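Local coordinates for DNA helicase RecQ (Deinococcus radiodurans, PDB 4Q48), which probably couples ATP hydrolysis to the unwinding of duplex DNA, translocating in the 3'-5' direction, and is represented here by its catalytic core, at residues Arg471-Leu474 and Arg475-Ser479; Ala189-Lys192 and Ser193-Leu197; Asp82-Gln86 and Asn87-Ala91; Ser355-Pro358 and Glu359-Arg363. All coordinates share one frame; numbering follows the deposited sequence.

Interaction 1 (Arg471-Leu474 and Arg475-Ser479); sequences RSVL and RQLVS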
ATOM      1  N   ARG A 471     -14.705  22.290 -11.536  1.00 40.27           N
ATOM      2  CA  ARG A 471     -14.741  21.565 -10.275  1.00 36.95           C
ATOM      3  C   ARG A 471     -14.354  20.132 -10.560  1.00 40.72           C
ATOM      4  O   ARG A 471     -13.659  19.477  -9.756  1.00 43.48           O
ATOM      5  CB  ARG A 471     -16.121  21.633  -9.625  1.00 35.85           C
ATOM      6  CG  ARG A 471     -16.477  22.983  -9.022  1.00 36.12           C
ATOM      7  CD  ARG A 471     -15.429  23.489  -8.028  1.00 40.86           C
ATOM      8  NE  ARG A 471     -15.540  22.868  -6.715  1.00 46.19           N
ATOM      9  CZ  ARG A 471     -16.328  23.324  -5.744  1.00 46.35           C
ATOM     10  NH1 ARG A 471     -17.082  24.403  -5.961  1.00 45.33           N
ATOM     11  NH2 ARG A 471     -16.368  22.701  -4.562  1.00 42.34           N
ATOM     12  N   SER A 472     -14.807  19.664 -11.721  1.00 39.61           N
ATOM     13  CA  SER A 472     -14.491  18.337 -12.227  1.00 37.74           C
ATOM     14  C   SER A 472     -12.990  18.184 -12.532  1.00 38.20           C
ATOM     15  O   SER A 472     -12.336  17.254 -12.025  1.00 33.99           O
ATOM     16  CB  SER A 472     -15.323  18.049 -13.475  1.00 34.24           C
ATOM     17  OG  SER A 472     -14.748  16.988 -14.220  1.00 36.46           O
ATOM     18  N   VAL A 473     -12.449  19.114 -13.326  1.00 36.91           N
ATOM     19  CA  VAL A 473     -11.025  19.129 -13.645  1.00 30.88           C
ATOM     20  C   VAL A 473     -10.239  19.127 -12.342  1.00 33.77           C
ATOM     21  O   VAL A 473      -9.266  18.367 -12.193  1.00 31.72           O
ATOM     22  CB  VAL A 473     -10.616  20.369 -14.486  1.00 30.45           C
ATOM     23  CG1 VAL A 473      -9.135  20.616 -14.382  1.00 34.19           C
ATOM     24  CG2 VAL A 473     -11.006  20.217 -15.944  1.00 31.48           C
ATOM     25  N   LEU A 474     -10.680  19.947 -11.384  1.00 32.65           N
ATOM     26  CA  LEU A 474      -9.987  20.029 -10.100  1.00 30.34           C
ATOM     27  C   LEU A 474     -10.018  18.728  -9.316  1.00 33.35           C
ATOM     28  O   LEU A 474      -8.992  18.345  -8.771  1.00 35.73           O
ATOM     29  CB  LEU A 474     -10.540  21.172  -9.241  1.00 30.49           C
ATOM     30  CG  LEU A 474     -10.284  22.589  -9.805  1.00 33.63           C
ATOM     31  CD1 LEU A 474     -11.143  23.630  -9.093  1.00 35.58           C
ATOM     32  CD2 LEU A 474      -8.786  22.990  -9.779  1.00 28.15           C
ATOM     33  N   ARG A 475     -11.144  18.017  -9.298  1.00 34.35           N
ATOM     34  CA  ARG A 475     -11.197  16.761  -8.563  1.00 29.00           C
ATOM     35  C   ARG A 475     -10.243  15.803  -9.190  1.00 30.59           C
ATOM     36  O   ARG A 475      -9.535  15.049  -8.518  1.00 33.44           O
ATOM     37  CB  ARG A 475     -12.609  16.187  -8.535  1.00 33.86           C
ATOM     38  CG  ARG A 475     -13.509  16.874  -7.513  1.00 47.45           C
ATOM     39  CD  ARG A 475     -14.835  16.155  -7.318  1.00 47.20           C
ATOM     40  NE  ARG A 475     -15.564  16.040  -8.576  1.00 53.26           N
ATOM     41  CZ  ARG A 475     -16.403  16.973  -9.029  1.00 45.02           C
ATOM     42  NH1 ARG A 475     -16.618  18.062  -8.299  1.00 45.64           N
ATOM     43  NH2 ARG A 475     -17.039  16.805 -10.191  1.00 33.50           N
ATOM     44  N   GLN A 476     -10.203  15.869 -10.503  1.00 33.49           N
ATOM     45  CA  GLN A 476      -9.412  14.941 -11.263  1.00 33.97           C
ATOM     46  C   GLN A 476      -7.942  15.181 -10.962  1.00 33.36           C
ATOM     47  O   GLN A 476      -7.185  14.224 -10.741  1.00 29.80           O
ATOM     48  CB  GLN A 476      -9.718  15.091 -12.755  1.00 37.67           C
ATOM     49  CG  GLN A 476      -9.327  13.866 -13.520  1.00 43.67           C
ATOM     50  CD  GLN A 476     -10.258  12.692 -13.236  1.00 49.07           C
ATOM     51  OE1 GLN A 476     -11.492  12.837 -13.216  1.00 42.60           O
ATOM     52  NE2 GLN A 476      -9.659  11.540 -12.916  1.00 46.91           N
ATOM     53  N   LEU A 477      -7.554  16.459 -10.902  1.00 30.60           N
ATOM     54  CA  LEU A 477      -6.166  16.805 -10.607  1.00 29.69           C
ATOM     55  C   LEU A 477      -5.852  16.442  -9.170  1.00 30.15           C
ATOM     56  O   LEU A 477      -4.735  16.022  -8.853  1.00 31.26           O
ATOM     57  CB  LEU A 477      -5.890  18.285 -10.860  1.00 27.31           C
ATOM     58  CG  LEU A 477      -5.768  18.657 -12.338  1.00 24.63           C
ATOM     59  CD1 LEU A 477      -5.825  20.171 -12.534  1.00 22.51           C
ATOM     60  CD2 LEU A 477      -4.516  18.071 -12.913  1.00 21.00           C
ATOM     61  N   VAL A 478      -6.848  16.572  -8.302  1.00 31.38           N
ATOM     62  CA  VAL A 478      -6.645  16.210  -6.907  1.00 34.77           C
ATOM     63  C   VAL A 478      -6.472  14.707  -6.824  1.00 32.89           C
ATOM     64  O   VAL A 478      -5.495  14.231  -6.229  1.00 33.19           O
ATOM     65  CB  VAL A 478      -7.800  16.668  -5.981  1.00 31.04           C
ATOM     66  CG1 VAL A 478      -7.605  16.097  -4.586  1.00 23.53           C
ATOM     67  CG2 VAL A 478      -7.841  18.180  -5.912  1.00 30.63           C
ATOM     68  N   SER A 479      -7.408  13.963  -7.417  1.00 31.03           N
ATOM     69  CA  SER A 479      -7.369  12.499  -7.312  1.00 31.07           C
ATOM     70  C   SER A 479      -6.106  11.885  -7.837  1.00 31.50           C
ATOM     71  O   SER A 479      -5.646  10.897  -7.284  1.00 36.31           O
ATOM     72  CB  SER A 479      -8.545  11.859  -8.023  1.00 24.98           C
ATOM     73  OG  SER A 479      -9.709  12.089  -7.270  1.00 40.08           O
TER

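Interaction 2 (Ala189-Lys192 and Ser193-Leu197); sequences ADIK and SVLRL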
ATOM      1  N   ALA A 189       4.245  10.309   4.408  1.00 66.66           N
ATOM      2  CA  ALA A 189       4.596  11.596   4.969  1.00 65.11           C
ATOM      3  C   ALA A 189       4.603  11.578   6.502  1.00 64.18           C
ATOM      4  O   ALA A 189       5.457  12.203   7.133  1.00 60.92           O
ATOM      5  CB  ALA A 189       3.635  12.656   4.444  1.00 65.75           C
ATOM      6  N   ASP A 190       3.682  10.807   7.079  1.00 64.35           N
ATOM      7  CA  ASP A 190       3.482  10.721   8.525  1.00 57.05           C
ATOM      8  C   ASP A 190       4.495   9.846   9.246  1.00 66.08           C
ATOM      9  O   ASP A 190       4.852  10.113  10.394  1.00 67.20           O
ATOM     10  CB  ASP A 190       2.099  10.136   8.799  1.00 66.58           C
ATOM     11  CG  ASP A 190       1.059  11.184   9.069  1.00 76.97           C
ATOM     12  OD1 ASP A 190       1.318  12.370   8.748  1.00 77.95           O
ATOM     13  OD2 ASP A 190      -0.030  10.795   9.567  1.00 72.23           O
ATOM     14  N   ILE A 191       4.992   8.825   8.556  1.00 69.68           N
ATOM     15  CA  ILE A 191       6.087   8.019   9.074  1.00 62.30           C
ATOM     16  C   ILE A 191       7.336   8.872   9.212  1.00 63.99           C
ATOM     17  O   ILE A 191       8.009   8.820  10.242  1.00 67.58           O
ATOM     18  CB  ILE A 191       6.375   6.820   8.163  1.00 60.91           C
ATOM     19  CG1 ILE A 191       5.170   5.883   8.140  1.00 60.56           C
ATOM     20  CG2 ILE A 191       7.619   6.080   8.627  1.00 57.59           C
ATOM     21  CD1 ILE A 191       5.273   4.753   7.104  1.00 63.02           C
ATOM     22  N   LYS A 192       7.605   9.701   8.205  1.00 57.30           N
ATOM     23  CA  LYS A 192       8.770  10.560   8.230  1.00 59.12           C
ATOM     24  C   LYS A 192       8.682  11.408   9.509  1.00 63.24           C
ATOM     25  O   LYS A 192       9.665  11.555  10.239  1.00 63.85           O
ATOM     26  CB  LYS A 192       8.840  11.421   6.963  1.00 61.61           C
ATOM     27  CG  LYS A 192       9.133  10.628   5.672  1.00 64.34           C
ATOM     28  CD  LYS A 192       9.077  11.515   4.412  1.00 64.68           C
ATOM     29  CE  LYS A 192       9.205  10.702   3.110  1.00 64.28           C
ATOM     30  NZ  LYS A 192      10.405  11.047   2.257  1.00 65.32           N
ATOM     31  N   SER A 193       7.493  11.904   9.822  1.00 57.12           N
ATOM     32  CA  SER A 193       7.353  12.822  10.948  1.00 62.00           C
ATOM     33  C   SER A 193       7.566  12.182  12.326  1.00 65.62           C
ATOM     34  O   SER A 193       8.167  12.796  13.210  1.00 59.43           O
ATOM     35  CB  SER A 193       5.983  13.492  10.912  1.00 59.23           C
ATOM     36  OG  SER A 193       6.040  14.679  10.148  1.00 62.54           O
ATOM     37  N   VAL A 194       7.052  10.969  12.519  1.00 67.43           N
ATOM     38  CA  VAL A 194       7.177  10.269  13.804  1.00 64.39           C
ATOM     39  C   VAL A 194       8.590   9.753  14.116  1.00 64.12           C
ATOM     40  O   VAL A 194       9.047   9.804  15.268  1.00 65.23           O
ATOM     41  CB  VAL A 194       6.179   9.115  13.884  1.00 67.91           C
ATOM     42  CG1 VAL A 194       6.145   8.542  15.298  1.00 71.40           C
ATOM     43  CG2 VAL A 194       4.794   9.627  13.504  1.00 59.34           C
ATOM     44  N   LEU A 195       9.253   9.204  13.102  1.00 64.31           N
ATOM     45  CA  LEU A 195      10.554   8.573  13.292  1.00 63.73           C
ATOM     46  C   LEU A 195      11.688   9.415  12.716  1.00 64.34           C
ATOM     47  O   LEU A 195      12.758   8.875  12.416  1.00 63.93           O
ATOM     48  CB  LEU A 195      10.551   7.176  12.654  1.00 60.83           C
ATOM     49  CG  LEU A 195       9.314   6.321  12.964  1.00 56.06           C
ATOM     50  CD1 LEU A 195       9.232   5.109  12.059  1.00 45.58           C
ATOM     51  CD2 LEU A 195       9.288   5.897  14.426  1.00 52.96           C
ATOM     52  N   ARG A 196      11.457  10.724  12.588  1.00 65.67           N
ATOM     53  CA  ARG A 196      12.409  11.663  11.961  1.00 65.46           C
ATOM     54  C   ARG A 196      13.201  11.098  10.796  1.00 64.57           C
ATOM     55  O   ARG A 196      14.422  10.954  10.859  1.00 60.70           O
ATOM     56  CB  ARG A 196      13.383  12.234  12.991  1.00 60.00           C
ATOM     57  CG  ARG A 196      12.720  12.717  14.250  1.00 67.13           C
ATOM     58  CD  ARG A 196      13.746  13.089  15.303  1.00 79.46           C
ATOM     59  NE  ARG A 196      13.180  12.855  16.630  1.00 87.61           N
ATOM     60  CZ  ARG A 196      13.642  13.357  17.774  1.00 84.60           C
ATOM     61  NH1 ARG A 196      13.005  13.064  18.904  1.00 80.37           N
ATOM     62  NH2 ARG A 196      14.749  14.100  17.801  1.00 75.27           N
ATOM     63  N   LEU A 197      12.487  10.797   9.721  1.00 66.46           N
ATOM     64  CA  LEU A 197      13.108  10.269   8.518  1.00 64.61           C
ATOM     65  C   LEU A 197      12.790  11.208   7.372  1.00 65.42           C
ATOM     66  O   LEU A 197      12.859  10.827   6.194  1.00 68.91           O
ATOM     67  CB  LEU A 197      12.640   8.833   8.240  1.00 58.91           C
ATOM     68  CG  LEU A 197      12.903   7.903   9.432  1.00 59.76           C
ATOM     69  CD1 LEU A 197      12.398   6.485   9.216  1.00 63.83           C
ATOM     70  CD2 LEU A 197      14.377   7.887   9.754  1.00 59.10           C
TER

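Interaction 3 (Asp82-Gln86 and Asn87-Ala91); sequences DTLRQ and NGVRA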
ATOM      1  N   ASP A  82      12.159 -18.948  14.604  1.00 88.20           N
ATOM      2  CA  ASP A  82      12.224 -20.364  14.251  1.00 78.92           C
ATOM      3  C   ASP A  82      12.830 -20.484  12.869  1.00 72.48           C
ATOM      4  O   ASP A  82      13.735 -21.293  12.659  1.00 76.18           O
ATOM      5  CB  ASP A  82      10.837 -21.025  14.260  1.00 87.36           C
ATOM      6  CG  ASP A  82      10.309 -21.322  15.669  1.00 91.67           C
ATOM      7  OD1 ASP A  82      11.051 -21.162  16.663  1.00 89.58           O
ATOM      8  OD2 ASP A  82       9.144 -21.769  15.771  1.00 88.61           O
ATOM      9  N   THR A  83      12.371 -19.637  11.949  1.00 67.00           N
ATOM     10  CA  THR A  83      12.964 -19.550  10.618  1.00 74.46           C
ATOM     11  C   THR A  83      14.468 -19.289  10.737  1.00 73.80           C
ATOM     12  O   THR A  83      15.299 -19.968  10.125  1.00 68.21           O
ATOM     13  CB  THR A  83      12.327 -18.392   9.765  1.00 83.90           C
ATOM     14  OG1 THR A  83      10.894 -18.409   9.858  1.00 84.97           O
ATOM     15  CG2 THR A  83      12.745 -18.479   8.297  1.00 75.95           C
ATOM     16  N   LEU A  84      14.800 -18.310  11.575  1.00 78.05           N
ATOM     17  CA  LEU A  84      16.155 -17.763  11.668  1.00 74.63           C
ATOM     18  C   LEU A  84      17.167 -18.594  12.456  1.00 67.49           C
ATOM     19  O   LEU A  84      18.356 -18.590  12.133  1.00 62.04           O
ATOM     20  CB  LEU A  84      16.084 -16.357  12.265  1.00 72.25           C
ATOM     21  CG  LEU A  84      15.880 -15.306  11.173  1.00 70.90           C
ATOM     22  CD1 LEU A  84      15.359 -14.009  11.748  1.00 61.81           C
ATOM     23  CD2 LEU A  84      17.176 -15.094  10.407  1.00 63.00           C
ATOM     24  N   ARG A  85      16.687 -19.375  13.419  1.00 69.95           N
ATOM     25  CA  ARG A  85      17.586 -20.034  14.350  1.00 64.23           C
ATOM     26  C   ARG A  85      18.155 -21.323  13.761  1.00 66.74           C
ATOM     27  O   ARG A  85      18.916 -22.021  14.419  1.00 70.38           O
ATOM     28  CB  ARG A  85      16.821 -20.406  15.636  1.00 65.17           C
ATOM     29  CG  ARG A  85      16.806 -19.404  16.802  1.00 69.35           C
ATOM     30  CD  ARG A  85      16.228 -20.094  18.058  1.00 69.66           C
ATOM     31  NE  ARG A  85      15.751 -19.201  19.121  1.00 77.25           N
ATOM     32  CZ  ARG A  85      16.515 -18.544  19.998  1.00 76.05           C
ATOM     33  NH1 ARG A  85      17.842 -18.597  19.928  1.00 67.15           N
ATOM     34  NH2 ARG A  85      15.939 -17.777  20.926  1.00 67.80           N
ATOM     35  N   GLN A  86      17.850 -21.607  12.498  1.00 78.22           N
ATOM     36  CA  GLN A  86      18.433 -22.763  11.818  1.00 76.30           C
ATOM     37  C   GLN A  86      19.319 -22.338  10.661  1.00 79.03           C
ATOM     38  O   GLN A  86      20.026 -23.154  10.057  1.00 78.02           O
ATOM     39  CB  GLN A  86      17.347 -23.707  11.308  1.00 75.94           C
ATOM     40  CG  GLN A  86      16.691 -24.547  12.391  1.00 83.64           C
ATOM     41  CD  GLN A  86      15.584 -25.438  11.848  1.00 84.56           C
ATOM     42  OE1 GLN A  86      15.246 -25.382  10.660  1.00 81.40           O
ATOM     43  NE2 GLN A  86      15.024 -26.279  12.717  1.00 83.72           N
ATOM     44  N   ASN A  87      19.311 -21.043  10.382  1.00 76.75           N
ATOM     45  CA  ASN A  87      20.229 -20.498   9.406  1.00 78.93           C
ATOM     46  C   ASN A  87      21.553 -20.214  10.118  1.00 76.11           C
ATOM     47  O   ASN A  87      22.612 -20.119   9.499  1.00 78.51           O
ATOM     48  CB  ASN A  87      19.653 -19.209   8.777  1.00 82.17           C
ATOM     49  CG  ASN A  87      18.176 -19.350   8.338  1.00 82.02           C
ATOM     50  OD1 ASN A  87      17.675 -20.458   8.122  1.00 77.03           O
ATOM     51  ND2 ASN A  87      17.484 -18.209   8.206  1.00 75.43           N
ATOM     52  N   GLY A  88      21.482 -20.141  11.443  1.00 74.11           N
ATOM     53  CA  GLY A  88      22.638 -19.855  12.279  1.00 74.24           C
ATOM     54  C   GLY A  88      22.383 -18.619  13.137  1.00 62.14           C
ATOM     55  O   GLY A  88      22.975 -18.452  14.199  1.00 59.90           O
ATOM     56  N   VAL A  89      21.463 -17.778  12.682  1.00 52.47           N
ATOM     57  CA  VAL A  89      21.162 -16.513  13.334  1.00 53.22           C
ATOM     58  C   VAL A  89      20.500 -16.652  14.721  1.00 54.54           C
ATOM     59  O   VAL A  89      19.561 -17.426  14.922  1.00 51.58           O
ATOM     60  CB  VAL A  89      20.262 -15.666  12.413  1.00 53.46           C
ATOM     61  CG1 VAL A  89      19.959 -14.313  13.022  1.00 50.44           C
ATOM     62  CG2 VAL A  89      20.886 -15.559  11.014  1.00 47.01           C
ATOM     63  N   ARG A  90      21.006 -15.884  15.680  1.00 51.81           N
ATOM     64  CA  ARG A  90      20.487 -15.918  17.043  1.00 49.67           C
ATOM     65  C   ARG A  90      19.429 -14.821  17.202  1.00 46.11           C
ATOM     66  O   ARG A  90      19.723 -13.648  16.973  1.00 47.18           O
ATOM     67  CB  ARG A  90      21.626 -15.735  18.043  1.00 48.56           C
ATOM     68  CG  ARG A  90      22.934 -16.420  17.615  1.00 48.02           C
ATOM     69  CD  ARG A  90      24.096 -15.929  18.445  1.00 45.19           C
ATOM     70  NE  ARG A  90      24.667 -14.718  17.849  1.00 50.43           N
ATOM     71  CZ  ARG A  90      25.567 -13.939  18.443  1.00 43.32           C
ATOM     72  NH1 ARG A  90      26.011 -14.238  19.656  1.00 43.38           N
ATOM     73  NH2 ARG A  90      26.011 -12.857  17.825  1.00 41.04           N
ATOM     74  N   ALA A  91      18.208 -15.191  17.569  1.00 41.17           N
ATOM     75  CA  ALA A  91      17.161 -14.196  17.743  1.00 44.15           C
ATOM     76  C   ALA A  91      16.201 -14.595  18.851  1.00 50.33           C
ATOM     77  O   ALA A  91      16.145 -15.762  19.241  1.00 51.12           O
ATOM     78  CB  ALA A  91      16.411 -13.988  16.462  1.00 45.06           C
TER

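Interaction 4 (Ser355-Pro358 and Glu359-Arg363); sequences SDAP and EEVKR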
ATOM      1  N   SER A 355     -22.085   4.176   9.315  1.00 72.28           N
ATOM      2  CA  SER A 355     -21.043   3.650  10.178  1.00 69.08           C
ATOM      3  C   SER A 355     -21.027   4.501  11.450  1.00 74.46           C
ATOM      4  O   SER A 355     -21.451   5.665  11.431  1.00 70.18           O
ATOM      5  CB  SER A 355     -19.691   3.683   9.443  1.00 69.73           C
ATOM      6  OG  SER A 355     -18.588   3.429  10.295  1.00 73.62           O
ATOM      7  N   ASP A 356     -20.600   3.919  12.569  1.00 76.40           N
ATOM      8  CA  ASP A 356     -20.522   4.683  13.812  1.00 77.41           C
ATOM      9  C   ASP A 356     -19.061   5.005  14.123  1.00 77.38           C
ATOM     10  O   ASP A 356     -18.719   5.444  15.216  1.00 79.16           O
ATOM     11  CB  ASP A 356     -21.170   3.913  14.975  1.00 78.08           C
ATOM     12  CG  ASP A 356     -22.093   4.796  15.814  1.00 81.37           C
ATOM     13  OD1 ASP A 356     -21.874   6.029  15.824  1.00 78.80           O
ATOM     14  OD2 ASP A 356     -23.032   4.265  16.456  1.00 76.87           O
ATOM     15  N   ALA A 357     -18.215   4.827  13.119  1.00 74.28           N
ATOM     16  CA  ALA A 357     -16.791   5.076  13.240  1.00 71.83           C
ATOM     17  C   ALA A 357     -16.498   6.522  13.654  1.00 73.55           C
ATOM     18  O   ALA A 357     -17.363   7.391  13.526  1.00 68.08           O
ATOM     19  CB  ALA A 357     -16.096   4.742  11.928  1.00 68.52           C
ATOM     20  N   PRO A 358     -15.310   6.756  14.243  1.00 76.15           N
ATOM     21  CA  PRO A 358     -14.774   8.083  14.562  1.00 67.51           C
ATOM     22  C   PRO A 358     -14.416   8.907  13.341  1.00 63.87           C
ATOM     23  O   PRO A 358     -14.196   8.381  12.257  1.00 60.43           O
ATOM     24  CB  PRO A 358     -13.515   7.770  15.369  1.00 69.38           C
ATOM     25  CG  PRO A 358     -13.812   6.486  15.991  1.00 72.51           C
ATOM     26  CD  PRO A 358     -14.552   5.706  14.942  1.00 73.85           C
ATOM     27  N   GLU A 359     -14.317  10.208  13.562  1.00 67.59           N
ATOM     28  CA  GLU A 359     -14.164  11.175  12.495  1.00 60.74           C
ATOM     29  C   GLU A 359     -13.061  10.851  11.495  1.00 58.35           C
ATOM     30  O   GLU A 359     -13.306  10.816  10.295  1.00 54.88           O
ATOM     31  CB  GLU A 359     -13.887  12.545  13.122  1.00 53.00           C
ATOM     32  CG  GLU A 359     -15.104  13.164  13.785  1.00 54.30           C
ATOM     33  CD  GLU A 359     -14.751  14.407  14.576  1.00 66.59           C
ATOM     34  OE1 GLU A 359     -13.525  14.662  14.752  1.00 61.00           O
ATOM     35  OE2 GLU A 359     -15.698  15.121  15.012  1.00 61.76           O
ATOM     36  N   GLU A 360     -11.869  10.531  11.987  1.00 68.49           N
ATOM     37  CA  GLU A 360     -10.737  10.289  11.091  1.00 65.76           C
ATOM     38  C   GLU A 360     -10.858   8.965  10.367  1.00 59.74           C
ATOM     39  O   GLU A 360     -10.321   8.816   9.286  1.00 62.93           O
ATOM     40  CB  GLU A 360      -9.407  10.382  11.845  1.00 61.48           C
ATOM     41  CG  GLU A 360      -9.254   9.419  13.012  1.00 70.93           C
ATOM     42  CD  GLU A 360      -9.834   9.979  14.320  1.00 77.86           C
ATOM     43  OE1 GLU A 360     -10.143  11.193  14.370  1.00 69.57           O
ATOM     44  OE2 GLU A 360      -9.971   9.208  15.301  1.00 81.61           O
ATOM     45  N   VAL A 361     -11.602   8.021  10.923  1.00 57.58           N
ATOM     46  CA  VAL A 361     -11.789   6.753  10.237  1.00 61.24           C
ATOM     47  C   VAL A 361     -12.762   6.933   9.061  1.00 61.98           C
ATOM     48  O   VAL A 361     -12.588   6.329   7.999  1.00 62.35           O
ATOM     49  CB  VAL A 361     -12.293   5.672  11.193  1.00 66.22           C
ATOM     50  CG1 VAL A 361     -12.485   4.345  10.453  1.00 66.07           C
ATOM     51  CG2 VAL A 361     -11.304   5.513  12.324  1.00 63.56           C
ATOM     52  N   LYS A 362     -13.783   7.763   9.261  1.00 63.16           N
ATOM     53  CA  LYS A 362     -14.690   8.159   8.182  1.00 62.00           C
ATOM     54  C   LYS A 362     -13.947   8.954   7.099  1.00 58.07           C
ATOM     55  O   LYS A 362     -14.305   8.905   5.916  1.00 58.86           O
ATOM     56  CB  LYS A 362     -15.855   8.995   8.725  1.00 54.77           C
ATOM     57  CG  LYS A 362     -16.995   8.187   9.272  1.00 51.73           C
ATOM     58  CD  LYS A 362     -18.225   9.050   9.416  1.00 54.89           C
ATOM     59  CE  LYS A 362     -19.466   8.196   9.426  1.00 62.94           C
ATOM     60  NZ  LYS A 362     -19.213   7.016  10.292  1.00 72.04           N
ATOM     61  N   ARG A 363     -12.942   9.711   7.526  1.00 49.52           N
ATOM     62  CA  ARG A 363     -12.143  10.503   6.623  1.00 49.29           C
ATOM     63  C   ARG A 363     -11.223   9.613   5.795  1.00 55.54           C
ATOM     64  O   ARG A 363     -11.121   9.776   4.580  1.00 58.71           O
ATOM     65  CB  ARG A 363     -11.329  11.531   7.397  1.00 49.46           C
ATOM     66  CG  ARG A 363     -10.479  12.413   6.505  1.00 54.55           C
ATOM     67  CD  ARG A 363      -9.940  13.627   7.239  1.00 57.98           C
ATOM     68  NE  ARG A 363      -9.076  14.428   6.372  1.00 66.06           N
ATOM     69  CZ  ARG A 363      -8.145  15.270   6.815  1.00 71.26           C
ATOM     70  NH1 ARG A 363      -7.950  15.426   8.122  1.00 73.68           N
ATOM     71  NH2 ARG A 363      -7.410  15.960   5.953  1.00 68.89           N
TER

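Interaction 1 (Arg471-Leu474 and Arg475-Ser479)
R475 reaches back along one turn of helix 467-479 to lie over the backbone of R471 and S472. Its CB starts 3.7 Å from S472 O, and CG comes to 3.4 Å from R471 O, the same oxygen that accepts the backbone N of R475 in a routine helical hydrogen bond of 2.9 Å between R475 N and R471 O. The chain runs extended about CB-CG and then bends about CG-CD (chi3 -58°), turning the guanidinium back toward the preceding residues. Its flat group presents one face to R471 O and S472 CA, both offset toward the rim. Of the two terminal nitrogens, NH1 ends 3.8 Å from R471 CB, whereas NH2 settles 3.6 Å from S472 CA.

On another side of the same helix the contact is mainly apolar. V473 and L477 run side by side, pointing the same way, and V473 CG1 meets L477 CD1 at 3.8 Å. L477 also touches A417, A420 and L421 of helix 414-426, which places this face inside the RQC domain, a winged-helix fold in RecQ proteins.

One helix thus carries two chemistries. The buried side packs chiefly by aliphatic contact, while the exposed arginine lays its guanidinium face over a carbonyl oxygen already engaged by the helix, a position that is probably favourable for a cation even without a hydrogen bond between them.

Interaction 2 (Ala189-Lys192 and Ser193-Leu197)
K192 O accepts the backbone N of L197 at 3.0 Å, with a fairly straight N-H...O angle of 163° and the donor in the carbonyl plane, on a lone pair. The bond spans five residues instead of the four of an alpha-helix, and it goes with the left-handed backbone of R196 (phi 35°), which follows L195, the first residue to leave helical angles, and folds the chain back on the last turn. One step earlier the ordinary helical pattern still holds, L195 N reaching I191 O at 3.1 Å. The folding back also brings the carbonyl of L197 to the lysine stem, K192 CG lying 3.8 Å from L197 O while the end of the lysine leads away.

The apolar pair is I191 and L195, whose side chains cross obliquely. With I191 CG2 anti to the backbone N, this short branch, not the longer CG1-CD1 arm, meets L195 CD1, at 3.9 Å. D190 turns from the contact, its OD2 bonded to the hydroxyl of S151.

Helix 185-194 ends here against the parallel sheet of the DEAD/DEAH-box part of the core. I191 and K192 rest on L43 of strand 42-45, L195 and L197 on A178 of strand 176-180, and the I191 side chain is about 10 Å from that of K52, an ADP-binding residue. V194 touches S165 of helix 165-170, and R196 forms a salt bridge with E169 of that same helix.

Interaction 3 (Asp82-Gln86 and Asn87-Ala91)
Between L84 and V89 the chain leaves helix 74-84 in a tight turn, N87 N giving a hydrogen bond of 3.2 Å to L84 O from above the carbonyl plane, and G88 then taking a phi of 123° at which a CB would be jammed against the preceding carbonyl oxygen. The glycine is therefore part of the geometry itself: the reversal passes through a conformation suited to a residue without a side chain. A second link between the two limbs is a C-H...O contact, R85 CA lying 3.3 Å from V89 O with an angle of 160° at the hydrogen.

Inside the turn, L84 and V89 meet across the bend at a slant. One methyl of the leucine does the touching: L84 CD2 sits 3.7 Å from V89 CB and nearly as close to both valine methyls. On a different side, the amide of N87 folds back toward the helix end, its CG 3.4 Å from T83 O, and its ND2 lies 3.8 Å from L84 CD2. R85 stretches from CG to NE in an extended chain that passes V89 O, with R85 CG 3.9 Å from it, and places one face of its guanidinium over the carbonyl of A91, an approach too close to be taken literally at this resolution, so its exact placing is doubtful.

The turn completes a beta-alpha-beta passage from strand 66-70 through helix 74-84 to the outermost strand 91-94. L84, V89 and A91 all pack on L117 of the adjoining strand 117-120, where L84 also touches Y119, while R90 pairs with D116.

Interaction 4 (Ser355-Pro358 and Glu359-Arg363)
The flat carboxylate of E360 meets the puckered ring of P358 through one oxygen, E360 OE2 lying 3.8 Å from P358 CB. E360 can reach back because its CG stands between the backbone N and the carbonyl carbon (chi1 59°), the crowded position, and its chain bends again at chi2. Farther round the ring, P358 CD runs beside V361 CG2, the two side chains pointing the same way. A357 adds its methyl to the other valine branch, A357 CB meeting V361 CG1 at 3.9 Å.

P358 occupies the N-cap of helix 359-376 and, having no polar side chain, caps through no side-chain bond; its polar contribution is its carbonyl. P358 O takes K362 N at 3.1 Å, nearly along the C=O axis, and receives a weak bond from V361 N as well. Just before it lies an ST turn, in which S355 OG accepts A357 N at 3.2 Å with an N-H...O angle of 158°. The two features close the surface loop that joins helix 342-354 to helix 359-376 in the RecQ zinc-binding region.

K362 then bridges them. Bent at chi4, it carries NZ to S355 O at 2.9 Å, a weak bond, while its CE lies 3.8 Å from that oxygen. With an alanine here in place of S355, A357 N would probably be left without its acceptor and the loop, including the carbonyl that K362 reaches with a weak bond, freer to turn. Beyond the contact, R363 extends away from the loop to a salt bridge with D486.

All four contacts are local, and what separates them is where the helix stands. Interaction 1 lies within a helix, so its backbone bonds are regular; interactions 2 and 3 follow helices as they end, and interaction 4 lies where one begins. Interactions 2 and 3 serve the same seven-stranded parallel sheet, at strands 42-45 and 176-180 and at the edge strand 91-94 respectively, their centres about 31 Å apart. Both, like interaction 1, are partly buried and set leucine, isoleucine or valine inward. Interaction 4 is a surface contact, held more by backbone carbonyls and a lysine than by apolar side chains. Interactions 1 and 3 stand on opposite sides of the chain's centre.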